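Long-range contact in photoreceptor-histidine kinase BphP (PDB 6BAF), which probably senses red and far-red light through a bound bilin chromophore and passes the signal on as a histidine kinase controlling cell development: residues Y162-E167 against G265-L270. Residues are numbered along the deposited sequence; the frame is centred on the assembly and turned at random.
With BLR (3-[5-[(Z)-(4-ethenyl-3-methyl-5-oxidanylidene-pyrrol-2-ylidene)methyl]-2-[[5-[(Z)-(3-ethenyl-4-methyl-5-oxidanylidene-pyrrol-2-ylidene)methyl]-3-(3-hydroxy-3-oxopropyl)-4-methyl-1H-pyrrol-2-yl]methyl]-4-methyl-1H-pyrrol-3-yl]propanoic acid), chain B.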
loop_
_atom_site.group_PDB
_atom_site.type_symbol
_atom_site.label_atom_id
_atom_site.label_comp_id
_atom_site.label_asym_id
_atom_site.label_seq_id
_atom_site.Cartn_x
_atom_site.Cartn_y
_atom_site.Cartn_z
ATOM N N TYR A 162 -6.672 -15.135 -17.036
ATOM C CA TYR A 162 -7.644 -15.553 -18.032
ATOM C C TYR A 162 -7.797 -14.379 -18.981
ATOM O O TYR A 162 -8.318 -13.335 -18.595
ATOM C CB TYR A 162 -8.954 -15.907 -17.341
ATOM C CG TYR A 162 -10.024 -16.496 -18.261
ATOM C CD1 TYR A 162 -9.958 -17.837 -18.664
ATOM C CD2 TYR A 162 -11.094 -15.717 -18.714
ATOM C CE1 TYR A 162 -10.942 -18.401 -19.487
ATOM C CE2 TYR A 162 -12.099 -16.273 -19.550
ATOM C CZ TYR A 162 -12.010 -17.615 -19.922
ATOM O OH TYR A 162 -12.969 -18.182 -20.737
ATOM N N ARG A 163 -7.338 -14.522 -20.204
ATOM C CA ARG A 163 -7.309 -13.409 -21.130
ATOM C C ARG A 163 -8.401 -13.572 -22.188
ATOM O O ARG A 163 -8.588 -14.669 -22.710
ATOM C CB ARG A 163 -5.946 -13.333 -21.812
ATOM C CG ARG A 163 -5.862 -12.130 -22.711
ATOM C CD ARG A 163 -4.583 -12.162 -23.519
ATOM N NE ARG A 163 -4.496 -10.926 -24.296
ATOM C CZ ARG A 163 -3.412 -10.542 -24.968
ATOM N NH1 ARG A 163 -2.307 -11.306 -24.953
ATOM N NH2 ARG A 163 -3.435 -9.387 -25.633
ATOM N N PHE A 164 -9.115 -12.483 -22.502
ATOM C CA PHE A 164 -10.198 -12.492 -23.483
ATOM C C PHE A 164 -9.667 -12.208 -24.881
ATOM O O PHE A 164 -8.823 -11.328 -25.070
ATOM C CB PHE A 164 -11.269 -11.448 -23.134
ATOM C CG PHE A 164 -12.002 -11.709 -21.806
ATOM C CD1 PHE A 164 -12.910 -12.762 -21.680
ATOM C CD2 PHE A 164 -11.773 -10.888 -20.697
ATOM C CE1 PHE A 164 -13.568 -13.024 -20.477
ATOM C CE2 PHE A 164 -12.426 -11.115 -19.467
ATOM C CZ PHE A 164 -13.340 -12.193 -19.339
ATOM N N ASP A 165 -10.194 -12.916 -25.879
ATOM C CA ASP A 165 -9.846 -12.548 -27.235
ATOM C C ASP A 165 -10.915 -11.610 -27.806
ATOM O O ASP A 165 -11.764 -11.075 -27.066
ATOM C CB ASP A 165 -9.621 -13.817 -28.085
ATOM C CG ASP A 165 -10.905 -14.621 -28.337
ATOM O OD1 ASP A 165 -12.050 -14.123 -28.093
ATOM O OD2 ASP A 165 -10.773 -15.787 -28.792
ATOM N N ALA A 166 -10.950 -11.507 -29.133
ATOM C CA ALA A 166 -11.578 -10.409 -29.879
ATOM C C ALA A 166 -13.077 -9.989 -29.758
ATOM O O ALA A 166 -13.313 -8.824 -30.084
ATOM C CB ALA A 166 -11.270 -10.613 -31.359
ATOM N N GLU A 167 -14.138 -10.700 -29.352
ATOM C CA GLU A 167 -14.699 -12.052 -29.480
ATOM C C GLU A 167 -15.141 -12.652 -28.129
ATOM O O GLU A 167 -16.187 -13.316 -28.048
ATOM C CB GLU A 167 -13.835 -13.011 -30.191
ATOM C CG GLU A 167 -14.820 -14.095 -30.646
ATOM C CD GLU A 167 -14.595 -14.565 -32.065
ATOM O OE1 GLU A 167 -14.012 -13.757 -32.826
ATOM O OE2 GLU A 167 -15.001 -15.730 -32.403
ATOM N N GLY A 265 -9.778 1.135 -20.690
ATOM C CA GLY A 265 -11.176 1.211 -20.276
ATOM C C GLY A 265 -12.035 0.006 -20.631
ATOM O O GLY A 265 -13.263 0.054 -20.483
ATOM N N LYS A 266 -11.436 -1.094 -21.050
ATOM C CA LYS A 266 -12.192 -2.245 -21.503
ATOM C C LYS A 266 -11.620 -3.490 -20.843
ATOM O O LYS A 266 -10.418 -3.552 -20.574
ATOM C CB LYS A 266 -12.145 -2.283 -23.045
ATOM C CG LYS A 266 -12.237 -3.636 -23.682
ATOM C CD LYS A 266 -12.449 -3.506 -25.206
ATOM C CE LYS A 266 -11.951 -4.738 -25.967
ATOM N NZ LYS A 266 -11.090 -4.312 -27.117
ATOM N N LEU A 267 -12.491 -4.457 -20.523
ATOM C CA LEU A 267 -12.059 -5.655 -19.816
ATOM C C LEU A 267 -11.100 -6.440 -20.688
ATOM O O LEU A 267 -11.374 -6.685 -21.861
ATOM C CB LEU A 267 -13.250 -6.524 -19.437
ATOM C CG LEU A 267 -13.058 -7.702 -18.502
ATOM C CD1 LEU A 267 -12.595 -7.229 -17.073
ATOM C CD2 LEU A 267 -14.409 -8.497 -18.416
ATOM N N TRP A 268 -9.936 -6.763 -20.132
ATOM C CA TRP A 268 -8.852 -7.425 -20.847
ATOM C C TRP A 268 -8.716 -8.878 -20.448
ATOM O O TRP A 268 -8.327 -9.720 -21.266
ATOM C CB TRP A 268 -7.528 -6.697 -20.544
ATOM C CG TRP A 268 -6.282 -7.192 -21.262
ATOM C CD1 TRP A 268 -5.768 -6.725 -22.458
ATOM C CD2 TRP A 268 -5.406 -8.248 -20.837
ATOM N NE1 TRP A 268 -4.612 -7.410 -22.766
ATOM C CE2 TRP A 268 -4.366 -8.337 -21.785
ATOM C CE3 TRP A 268 -5.372 -9.088 -19.717
ATOM C CZ2 TRP A 268 -3.333 -9.250 -21.662
ATOM C CZ3 TRP A 268 -4.362 -9.988 -19.605
ATOM C CH2 TRP A 268 -3.335 -10.057 -20.571
ATOM N N GLY A 269 -9.100 -9.188 -19.222
ATOM C CA GLY A 269 -8.785 -10.471 -18.652
ATOM C C GLY A 269 -9.192 -10.456 -17.205
ATOM O O GLY A 269 -9.758 -9.484 -16.702
ATOM N N LEU A 270 -8.928 -11.575 -16.554
ATOM C CA LEU A 270 -9.218 -11.722 -15.145
ATOM C C LEU A 270 -8.014 -12.384 -14.508
ATOM O O LEU A 270 -7.349 -13.200 -15.142
ATOM C CB LEU A 270 -10.442 -12.623 -14.861
ATOM C CG LEU A 270 -11.838 -12.312 -15.411
ATOM C CD1 LEU A 270 -12.752 -13.401 -14.863
ATOM C CD2 LEU A 270 -12.306 -10.961 -14.947
HETATM C CHA BLR B . -19.107 -15.755 -13.853
HETATM N NA BLR B . -17.570 -17.493 -14.870
HETATM C C1A BLR B . -17.781 -16.436 -14.072
HETATM C C2A BLR B . -16.587 -16.036 -13.465
HETATM C C3A BLR B . -15.613 -16.850 -13.920
HETATM C C4A BLR B . -16.240 -17.763 -14.782
HETATM C CMA BLR B . -14.109 -16.744 -13.528
HETATM C CAA BLR B . -16.452 -14.865 -12.489
HETATM C CBA BLR B . -16.855 -15.240 -11.039
HETATM C CGA BLR B . -15.756 -16.046 -10.329
HETATM O O1A BLR B . -14.622 -15.495 -10.209
HETATM O O2A BLR B . -15.946 -17.238 -9.872
HETATM C CHB BLR B . -15.656 -18.894 -15.600
HETATM N NB BLR B . -14.018 -19.874 -13.957
HETATM C C1B BLR B . -14.579 -19.575 -15.328
HETATM C C2B BLR B . -13.687 -20.244 -16.305
HETATM C C3B BLR B . -12.631 -20.904 -15.652
HETATM C C4B BLR B . -12.762 -20.717 -14.180
HETATM C CMB BLR B . -13.843 -20.225 -17.830
HETATM O OB BLR B . -12.073 -21.138 -13.319
HETATM C CAB BLR B . -11.526 -21.654 -16.414
HETATM C CBB BLR B . -10.472 -22.144 -15.803
HETATM N NC BLR B . -21.316 -19.774 -16.925
HETATM C C1C BLR B . -21.372 -20.971 -17.856
HETATM C C2C BLR B . -22.710 -20.900 -18.518
HETATM C C3C BLR B . -23.449 -19.767 -18.088
HETATM C C4C BLR B . -22.628 -19.024 -17.080
HETATM C CMC BLR B . -23.158 -21.923 -19.539
HETATM O OC BLR B . -20.544 -21.801 -18.017
HETATM C CAC BLR B . -24.864 -19.376 -18.557
HETATM C CBC BLR B . -25.170 -19.247 -19.860
HETATM C CHD BLR B . -22.987 -17.941 -16.463
HETATM N ND BLR B . -20.629 -17.215 -15.355
HETATM C C1D BLR B . -22.087 -17.104 -15.589
HETATM C C2D BLR B . -22.654 -16.008 -14.821
HETATM C C3D BLR B . -21.550 -15.380 -14.106
HETATM C C4D BLR B . -20.259 -16.092 -14.424
HETATM C CMD BLR B . -24.133 -15.599 -14.814
HETATM C CAD BLR B . -21.663 -14.202 -13.161
HETATM C CBD BLR B . -21.712 -14.730 -11.736
HETATM C CGD BLR B . -21.978 -13.458 -10.955
HETATM O O1D BLR B . -21.113 -12.518 -10.982
HETATM O O2D BLR B . -23.097 -13.328 -10.370
HETATM O O HOH W 1 -7.364 -9.297 -23.864
#
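Arg163 lies across one face of the Trp268 indole where two antiparallel strands, 158-164 and 266-275, pair inside the GAF-domain sheet. Its CG sits over the six-membered ring, 3.9 Å from the centroid, in a CH-pi contact, and the chain, extended from CG to NE, carries the guanidinium on toward the ring's rim, its plane turned 24° from the indole. Leu139 of helix 139-154 packs against both side chains.

Next along the strands, Tyr162 N donates to Leu270 O and Leu270 N returns a bond to Tyr162 O, each 2.8 Å. On the far edge of strand 266-275, Trp268 and Gly269 both face Leu261 of strand 255-263, a classic beta bulge.

Phe164 has CG beside its backbone N (chi1 -64°), which turns the ring toward the partner strand: CE2 reaches Leu267 CD2 at 3.4 Å, while the ring edge meets Gly269 N. Tyr162 and Leu270 share the sheet face opposite Arg163 and line the bilin pocket, with Tyr162 OH 3.7 Å from the BLR methyl CMB and Leu270 CD1 near CMA.

Trp268 O accepts from Phe164 N and also from a water, which donates to Phe164 O as well and weakly accepts from Arg163 NE.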